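Local coordinates for quinoline 2-oxidoreductase small subunit (Pseudomonas putida, PDB 1T3Q), which carries two [2Fe-2S] clusters that relay electrons from the molybdenum centre to FAD in quinoline 2-oxidoreductase, a molybdenum hydroxylase, at the interface of chains A and B and the interface of chains A and C. Coordinates in Å, arbitrary orientation; residue numbers count along the deposited sequence, not the author numbering. Chains: chain A, quinoline 2-oxidoreductase small subunit; chain B, quinoline 2-oxidoreductase large subunit; chain C, quinoline 2-oxidoreductase medium subunit.

Contact 1: the interface of chains A and B. Residues chain A 83, 96, 99-100, 105, 108, 111, 115; chain B 23, 26-27.
B:Leu27 closes the short helix 23-27 of chain B, and with its backbone still near helical at the end of the turn it points its carbonyl toward A:Gln96 on helix 94-101. The amide nitrogen NE2 of A:Gln96 donates a hydrogen bond of 2.8 Å to B:Leu27 O, bent to 144° at the hydrogen and arriving from above the carbonyl plane. Glutamine suits the place because its chain, extended beyond CG, is long enough to carry an N-H to a carbonyl that has aliphatic carbon beside it: A:Val83 CG2 lies 3.4 Å from the same B:Leu27 O, and A:Leu115 CD1 also borders it. An alanine at A:Gln96 would probably leave this helix-end carbonyl without its donor and open a gap beside it.

The branched tip of B:Leu27, which buries more surface than any other residue here, is split between two neighbourhoods, and leucine suits the place because its fork serves both. CD2 touches both A:Thr111 CG2, 3.5 Å away, and A:Phe99 CB, while CD1 turns to A:Gln96 O and A:Arg100 CB. A:Leu105 holds CG between its backbone N and carbonyl carbon (chi1 66°), directing CD1 onto B:Leu26 CB at 3.6 Å and CD2 toward the carboxylate of B:Asp23. A:Arg100 stretches its chain past that carboxylate, its CG 3.4 Å from B:Asp23 OD2; the guanidinium plane stands 74° from the carboxylate and makes no salt bridge with it, so any attraction is likely to be only a general electrostatic one. Aspartate suits its place because the short carboxylate takes up two bridging waters: OD2 meets both, one shared with A:Arg100 O and the other with A:Leu105 O. A third water joins A:Gly108 O to B:Leu26 O.

The chain B helix thus rests against helices 94-101 and 111-124 and the loop between them that carries A:Leu105 and A:Gly108, the latter contributing to the site of cluster 2.

Contact 2: the interface of chains A and C. Residues chain A 66, 68-70, 74; chain C 32-34, 37-38, 108.
A:Leu69, C:Arg108 and C:Gln34 bury the most surface where the two subunits meet. The side chain of A:Leu69 fits against chain C with CD2 on the ring carbon C:Pro38 CG at 3.8 Å, crossing the proline at about a right angle, while CB and CD1 meet the amide of C:Gln34 at a slant, CB nearer NE2 and CD1 nearer OE1. C:Leu37 packs on its backbone, CD1 lying 3.6 Å from A:Leu69 CA. A compact branched leucine suits this mixed wall of proline ring, leucine methyl and flat amide.

C:Gln34 bends at chi2 (-57°), which brings NE2 back to C:Gly32 O, 2.9 Å away. NE2 also makes a weak hydrogen bond, 3.1 Å, to A:Leu69 O, and OE1 reaches A:Arg66 N through a water.

C:Arg108 approaches C:Gly32 O from the opposite face, NE donating at 3.1 Å, so that one carbonyl braces both long polar side chains. Over a guanidinium face, offset toward its rim, sits the hydroxyl A:Thr70 OG1, 3.3 Å above the plane; that hydroxyl donates a hydrogen bond to A:Arg66 O. Arginine has N-H groups to spare: NH1 shares a water with A:Gln74 OE1, A:Leu69 O and C:Gly32 O, and NH2 reaches A:Gln74 O through another.

The contact holds the segment next to A:Cys68, a ligand of cluster 1, against the glycine-rich FAD-binding loop. A:Leu69 itself lines the FAD pocket, and the contact is likely to keep cluster 1 and flavin near enough for electron transfer.

Contact 1: the interface of chains A and B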
ATOM      1  N   VAL A  83     -10.942 -15.861 -14.520  1.00 16.85           N
ATOM      2  CA  VAL A  83     -11.032 -14.648 -15.318  1.00 17.69           C
ATOM      3  C   VAL A  83      -9.663 -14.072 -15.690  1.00 18.32           C
ATOM      4  O   VAL A  83      -9.513 -13.467 -16.754  1.00 18.47           O
ATOM      5  CB  VAL A  83     -11.866 -13.567 -14.584  1.00 17.62           C
ATOM      6  CG1 VAL A  83     -11.157 -13.131 -13.318  1.00 16.48           C
ATOM      7  CG2 VAL A  83     -12.107 -12.381 -15.505  1.00 17.89           C
ATOM      8  N   GLN A  96     -14.758  -9.526 -23.486  1.00 18.89           N
ATOM      9  CA  GLN A  96     -14.485  -8.488 -22.492  1.00 18.50           C
ATOM     10  C   GLN A  96     -14.714  -7.105 -23.080  1.00 18.88           C
ATOM     11  O   GLN A  96     -15.379  -6.261 -22.477  1.00 16.13           O
ATOM     12  CB  GLN A  96     -13.044  -8.593 -21.989  1.00 17.10           C
ATOM     13  CG  GLN A  96     -12.739  -9.883 -21.247  1.00 19.84           C
ATOM     14  CD  GLN A  96     -11.262 -10.045 -20.965  1.00 20.20           C
ATOM     15  OE1 GLN A  96     -10.442 -10.030 -21.887  1.00 19.08           O
ATOM     16  NE2 GLN A  96     -10.908 -10.202 -19.691  1.00 16.83           N
ATOM     17  N   PHE A  99     -18.332  -6.346 -23.306  1.00 16.20           N
ATOM     18  CA  PHE A  99     -18.922  -5.991 -22.011  1.00 16.87           C
ATOM     19  C   PHE A  99     -18.700  -4.497 -21.758  1.00 17.58           C
ATOM     20  O   PHE A  99     -19.598  -3.788 -21.295  1.00 16.60           O
ATOM     21  CB  PHE A  99     -18.263  -6.798 -20.879  1.00 16.13           C
ATOM     22  CG  PHE A  99     -19.026  -8.030 -20.484  1.00 17.01           C
ATOM     23  CD1 PHE A  99     -19.326  -9.019 -21.422  1.00 16.50           C
ATOM     24  CD2 PHE A  99     -19.445  -8.206 -19.168  1.00 15.93           C
ATOM     25  CE1 PHE A  99     -20.031 -10.161 -21.055  1.00 17.43           C
ATOM     26  CE2 PHE A  99     -20.154  -9.351 -18.789  1.00 16.32           C
ATOM     27  CZ  PHE A  99     -20.447 -10.330 -19.733  1.00 18.41           C
ATOM     28  N   ARG A 100     -17.495  -4.026 -22.072  1.00 17.41           N
ATOM     29  CA  ARG A 100     -17.140  -2.630 -21.873  1.00 18.89           C
ATOM     30  C   ARG A 100     -17.921  -1.700 -22.801  1.00 19.41           C
ATOM     31  O   ARG A 100     -18.484  -0.699 -22.355  1.00 18.77           O
ATOM     32  CB  ARG A 100     -15.640  -2.429 -22.103  1.00 20.08           C
ATOM     33  CG  ARG A 100     -15.164  -1.035 -21.758  1.00 26.01           C
ATOM     34  CD  ARG A 100     -13.737  -0.806 -22.196  1.00 32.54           C
ATOM     35  NE  ARG A 100     -13.279   0.522 -21.802  1.00 41.07           N
ATOM     36  CZ  ARG A 100     -12.260   1.156 -22.371  1.00 43.37           C
ATOM     37  NH1 ARG A 100     -11.596   0.577 -23.363  1.00 45.78           N
ATOM     38  NH2 ARG A 100     -11.908   2.364 -21.949  1.00 43.82           N
ATOM     39  N   LEU A 105     -21.226  -3.865 -16.992  1.00 16.01           N
ATOM     40  CA  LEU A 105     -20.808  -3.974 -15.595  1.00 15.77           C
ATOM     41  C   LEU A 105     -20.757  -2.589 -14.938  1.00 15.71           C
ATOM     42  O   LEU A 105     -20.569  -1.577 -15.598  1.00 16.45           O
ATOM     43  CB  LEU A 105     -19.433  -4.635 -15.459  1.00 13.14           C
ATOM     44  CG  LEU A 105     -18.261  -3.857 -16.039  1.00 14.70           C
ATOM     45  CD1 LEU A 105     -16.986  -4.183 -15.277  1.00 13.29           C
ATOM     46  CD2 LEU A 105     -18.122  -4.201 -17.523  1.00 15.66           C
ATOM     47  N   GLY A 108     -18.837  -4.345 -10.874  1.00 12.70           N
ATOM     48  CA  GLY A 108     -17.962  -5.381 -11.410  1.00 14.27           C
ATOM     49  C   GLY A 108     -17.763  -6.664 -10.615  1.00 14.39           C
ATOM     50  O   GLY A 108     -16.983  -7.544 -11.012  1.00 14.21           O
ATOM     51  N   THR A 111     -18.947  -9.798 -12.544  1.00 14.67           N
ATOM     52  CA  THR A 111     -18.334  -9.933 -13.858  1.00 16.12           C
ATOM     53  C   THR A 111     -17.534 -11.200 -14.144  1.00 15.72           C
ATOM     54  O   THR A 111     -17.727 -11.816 -15.191  1.00 16.61           O
ATOM     55  CB  THR A 111     -17.508  -8.673 -14.162  1.00 15.63           C
ATOM     56  OG1 THR A 111     -18.331  -7.522 -13.913  1.00 14.03           O
ATOM     57  CG2 THR A 111     -17.085  -8.640 -15.624  1.00 12.79           C
ATOM     58  N   LEU A 115     -18.682 -13.764 -17.168  1.00 14.10           N
ATOM     59  CA  LEU A 115     -17.808 -14.140 -18.276  1.00 16.51           C
ATOM     60  C   LEU A 115     -17.647 -15.651 -18.430  1.00 17.65           C
ATOM     61  O   LEU A 115     -17.636 -16.172 -19.554  1.00 16.01           O
ATOM     62  CB  LEU A 115     -16.434 -13.478 -18.107  1.00 15.14           C
ATOM     63  CG  LEU A 115     -16.412 -11.950 -18.257  1.00 15.97           C
ATOM     64  CD1 LEU A 115     -15.078 -11.397 -17.786  1.00 15.21           C
ATOM     65  CD2 LEU A 115     -16.668 -11.572 -19.710  1.00 15.49           C
TER
ATOM     66  N   ASP B  23     -13.537  -0.259 -16.198  1.00 17.18           N
ATOM     67  CA  ASP B  23     -13.925  -1.549 -16.764  1.00 17.09           C
ATOM     68  C   ASP B  23     -12.793  -2.518 -17.053  1.00 15.48           C
ATOM     69  O   ASP B  23     -12.948  -3.719 -16.856  1.00 15.50           O
ATOM     70  CB  ASP B  23     -14.720  -1.354 -18.060  1.00 18.07           C
ATOM     71  CG  ASP B  23     -16.140  -0.884 -17.819  1.00 18.60           C
ATOM     72  OD1 ASP B  23     -16.510  -0.626 -16.650  1.00 16.67           O
ATOM     73  OD2 ASP B  23     -16.891  -0.768 -18.809  1.00 18.44           O
ATOM     74  N   LEU B  26     -11.690  -4.358 -13.987  1.00 14.42           N
ATOM     75  CA  LEU B  26     -12.832  -5.111 -13.480  1.00 15.99           C
ATOM     76  C   LEU B  26     -13.254  -6.282 -14.374  1.00 15.76           C
ATOM     77  O   LEU B  26     -14.031  -7.137 -13.954  1.00 17.29           O
ATOM     78  CB  LEU B  26     -14.023  -4.169 -13.252  1.00 13.94           C
ATOM     79  CG  LEU B  26     -13.786  -3.017 -12.262  1.00 14.03           C
ATOM     80  CD1 LEU B  26     -15.025  -2.128 -12.209  1.00 15.27           C
ATOM     81  CD2 LEU B  26     -13.447  -3.568 -10.877  1.00 15.07           C
ATOM     82  N   LEU B  27     -12.736  -6.320 -15.599  1.00 15.66           N
ATOM     83  CA  LEU B  27     -13.061  -7.395 -16.541  1.00 14.14           C
ATOM     84  C   LEU B  27     -11.935  -8.422 -16.622  1.00 15.27           C
ATOM     85  O   LEU B  27     -12.092  -9.484 -17.232  1.00 16.46           O
ATOM     86  CB  LEU B  27     -13.307  -6.816 -17.943  1.00 13.32           C
ATOM     87  CG  LEU B  27     -14.649  -6.149 -18.232  1.00 12.25           C
ATOM     88  CD1 LEU B  27     -14.514  -5.185 -19.407  1.00 15.88           C
ATOM     89  CD2 LEU B  27     -15.686  -7.221 -18.515  1.00 13.83           C
TER
HETATM   90  O   HOH W   1     -17.894   1.150 -20.341  1.00 15.62           O
HETATM   91  O   HOH W   2     -19.415  -1.192 -18.171  1.00 17.54           O
HETATM   92  O   HOH W   3     -13.984  -7.043 -11.208  1.00 18.70           O

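Contact 2: the interface of chains A and C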
ATOM      1  N   ARG A  66     -19.470 -24.023  -9.786  1.00 15.62           N
ATOM      2  CA  ARG A  66     -19.381 -23.115  -8.645  1.00 17.32           C
ATOM      3  C   ARG A  66     -18.136 -23.512  -7.862  1.00 17.71           C
ATOM      4  O   ARG A  66     -18.072 -24.619  -7.320  1.00 17.78           O
ATOM      5  CB  ARG A  66     -20.610 -23.262  -7.738  1.00 15.70           C
ATOM      6  CG  ARG A  66     -21.947 -23.006  -8.404  1.00 18.43           C
ATOM      7  CD  ARG A  66     -22.060 -21.599  -8.987  1.00 17.82           C
ATOM      8  NE  ARG A  66     -23.461 -21.201  -9.068  1.00 20.63           N
ATOM      9  CZ  ARG A  66     -24.030 -20.584 -10.100  1.00 22.01           C
ATOM     10  NH1 ARG A  66     -25.320 -20.281 -10.046  1.00 22.86           N
ATOM     11  NH2 ARG A  66     -23.326 -20.282 -11.184  1.00 20.47           N
ATOM     12  N   CYS A  68     -17.201 -22.297  -5.086  1.00 17.26           N
ATOM     13  CA  CYS A  68     -17.461 -22.275  -3.647  1.00 18.34           C
ATOM     14  C   CYS A  68     -18.070 -23.612  -3.218  1.00 19.38           C
ATOM     15  O   CYS A  68     -18.096 -23.939  -2.028  1.00 17.88           O
ATOM     16  CB  CYS A  68     -18.416 -21.136  -3.282  1.00 16.94           C
ATOM     17  SG  CYS A  68     -20.113 -21.371  -3.790  1.00 17.37           S
ATOM     18  N   LEU A  69     -18.568 -24.374  -4.193  1.00 18.77           N
ATOM     19  CA  LEU A  69     -19.158 -25.676  -3.912  1.00 19.19           C
ATOM     20  C   LEU A  69     -18.299 -26.815  -4.468  1.00 18.17           C
ATOM     21  O   LEU A  69     -18.794 -27.907  -4.756  1.00 16.62           O
ATOM     22  CB  LEU A  69     -20.579 -25.763  -4.477  1.00 18.91           C
ATOM     23  CG  LEU A  69     -21.604 -24.790  -3.881  1.00 19.02           C
ATOM     24  CD1 LEU A  69     -22.986 -25.225  -4.315  1.00 19.72           C
ATOM     25  CD2 LEU A  69     -21.521 -24.776  -2.348  1.00 20.58           C
ATOM     26  N   THR A  70     -17.012 -26.534  -4.624  1.00 17.74           N
ATOM     27  CA  THR A  70     -16.042 -27.517  -5.094  1.00 17.82           C
ATOM     28  C   THR A  70     -14.918 -27.483  -4.069  1.00 17.07           C
ATOM     29  O   THR A  70     -14.397 -26.415  -3.773  1.00 18.57           O
ATOM     30  CB  THR A  70     -15.441 -27.138  -6.472  1.00 18.50           C
ATOM     31  OG1 THR A  70     -16.482 -27.046  -7.454  1.00 18.10           O
ATOM     32  CG2 THR A  70     -14.424 -28.196  -6.912  1.00 17.75           C
ATOM     33  N   GLN A  74     -10.603 -31.160  -4.744  1.00 18.97           N
ATOM     34  CA  GLN A  74     -11.251 -31.792  -5.891  1.00 19.30           C
ATOM     35  C   GLN A  74     -10.763 -31.201  -7.208  1.00 18.62           C
ATOM     36  O   GLN A  74     -11.242 -31.570  -8.278  1.00 19.84           O
ATOM     37  CB  GLN A  74     -12.773 -31.673  -5.786  1.00 19.54           C
ATOM     38  CG  GLN A  74     -13.351 -32.530  -4.667  1.00 19.21           C
ATOM     39  CD  GLN A  74     -14.845 -32.369  -4.502  1.00 19.62           C
ATOM     40  OE1 GLN A  74     -15.343 -31.261  -4.330  1.00 19.16           O
ATOM     41  NE2 GLN A  74     -15.568 -33.479  -4.544  1.00 21.18           N
TER
ATOM     42  N   GLY C  32     -21.040 -34.821  -6.040  1.00 18.32           N
ATOM     43  CA  GLY C  32     -20.911 -33.529  -6.698  1.00 19.65           C
ATOM     44  C   GLY C  32     -20.749 -32.358  -5.735  1.00 19.78           C
ATOM     45  O   GLY C  32     -20.332 -31.269  -6.134  1.00 19.55           O
ATOM     46  N   GLY C  33     -21.103 -32.584  -4.471  1.00 18.60           N
ATOM     47  CA  GLY C  33     -20.986 -31.564  -3.441  1.00 18.01           C
ATOM     48  C   GLY C  33     -21.989 -30.417  -3.463  1.00 19.91           C
ATOM     49  O   GLY C  33     -21.941 -29.556  -2.587  1.00 19.27           O
ATOM     50  N   GLN C  34     -22.911 -30.414  -4.425  1.00 19.04           N
ATOM     51  CA  GLN C  34     -23.877 -29.322  -4.548  1.00 18.90           C
ATOM     52  C   GLN C  34     -24.961 -29.247  -3.470  1.00 19.47           C
ATOM     53  O   GLN C  34     -25.674 -28.249  -3.381  1.00 20.05           O
ATOM     54  CB  GLN C  34     -24.509 -29.345  -5.943  1.00 17.31           C
ATOM     55  CG  GLN C  34     -23.467 -29.433  -7.061  1.00 17.42           C
ATOM     56  CD  GLN C  34     -22.452 -28.298  -7.021  1.00 19.09           C
ATOM     57  OE1 GLN C  34     -22.743 -27.172  -7.431  1.00 21.09           O
ATOM     58  NE2 GLN C  34     -21.258 -28.588  -6.521  1.00 16.07           N
ATOM     59  N   LEU C  37     -21.989 -29.544   0.488  1.00 18.62           N
ATOM     60  CA  LEU C  37     -21.172 -28.392   0.848  1.00 19.16           C
ATOM     61  C   LEU C  37     -22.030 -27.250   1.392  1.00 18.94           C
ATOM     62  O   LEU C  37     -21.625 -26.565   2.331  1.00 18.30           O
ATOM     63  CB  LEU C  37     -20.308 -27.939  -0.340  1.00 17.65           C
ATOM     64  CG  LEU C  37     -19.295 -28.973  -0.861  1.00 22.56           C
ATOM     65  CD1 LEU C  37     -18.173 -28.259  -1.615  1.00 20.87           C
ATOM     66  CD2 LEU C  37     -18.703 -29.774   0.285  1.00 22.24           C
ATOM     67  N   PRO C  38     -23.217 -27.018   0.806  1.00 18.73           N
ATOM     68  CA  PRO C  38     -24.006 -25.925   1.380  1.00 20.56           C
ATOM     69  C   PRO C  38     -24.317 -26.253   2.847  1.00 21.69           C
ATOM     70  O   PRO C  38     -24.286 -25.372   3.706  1.00 22.50           O
ATOM     71  CB  PRO C  38     -25.246 -25.904   0.497  1.00 19.24           C
ATOM     72  CG  PRO C  38     -24.663 -26.225  -0.856  1.00 19.93           C
ATOM     73  CD  PRO C  38     -23.735 -27.394  -0.524  1.00 18.93           C
ATOM     74  N   ARG C 108     -22.049 -30.492 -11.899  1.00 18.86           N
ATOM     75  CA  ARG C 108     -21.450 -31.218 -10.774  1.00 19.36           C
ATOM     76  C   ARG C 108     -22.412 -32.181 -10.085  1.00 19.55           C
ATOM     77  O   ARG C 108     -22.007 -33.259  -9.641  1.00 18.66           O
ATOM     78  CB  ARG C 108     -20.902 -30.243  -9.722  1.00 18.14           C
ATOM     79  CG  ARG C 108     -19.662 -29.472 -10.152  1.00 16.66           C
ATOM     80  CD  ARG C 108     -18.970 -28.827  -8.949  1.00 17.41           C
ATOM     81  NE  ARG C 108     -18.411 -29.818  -8.024  1.00 17.91           N
ATOM     82  CZ  ARG C 108     -17.289 -30.505  -8.237  1.00 19.34           C
ATOM     83  NH1 ARG C 108     -16.866 -31.385  -7.335  1.00 19.04           N
ATOM     84  NH2 ARG C 108     -16.578 -30.303  -9.340  1.00 18.39           N
TER
HETATM   85  O   HOH W   4     -21.263 -26.355  -9.668  1.00 20.08           O
HETATM   86  O   HOH W   5     -18.020 -30.632  -4.561  1.00 20.65           O
HETATM   87  O   HOH W   6     -13.719 -31.027  -9.831  1.00 24.12           O

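Contact 1 and contact 2 lie about 25 Å apart, measured between the centres of their C-alpha atoms, and share no residue or secondary-structure element; what joins them is chain A. Contact 1 uses the helical [2Fe-2S] binding domain to meet the molybdenum-bearing large subunit, whereas contact 2 uses the ferredoxin-like part to meet the FAD subunit. The small subunit therefore bridges its partners: contact 1 joins the cluster 2 region to the large subunit and contact 2 joins the cluster 1 region to the medium subunit. This fits the family's electron route, from molybdenum through both clusters to flavin, which probably requires the three subunits to keep their relative positions.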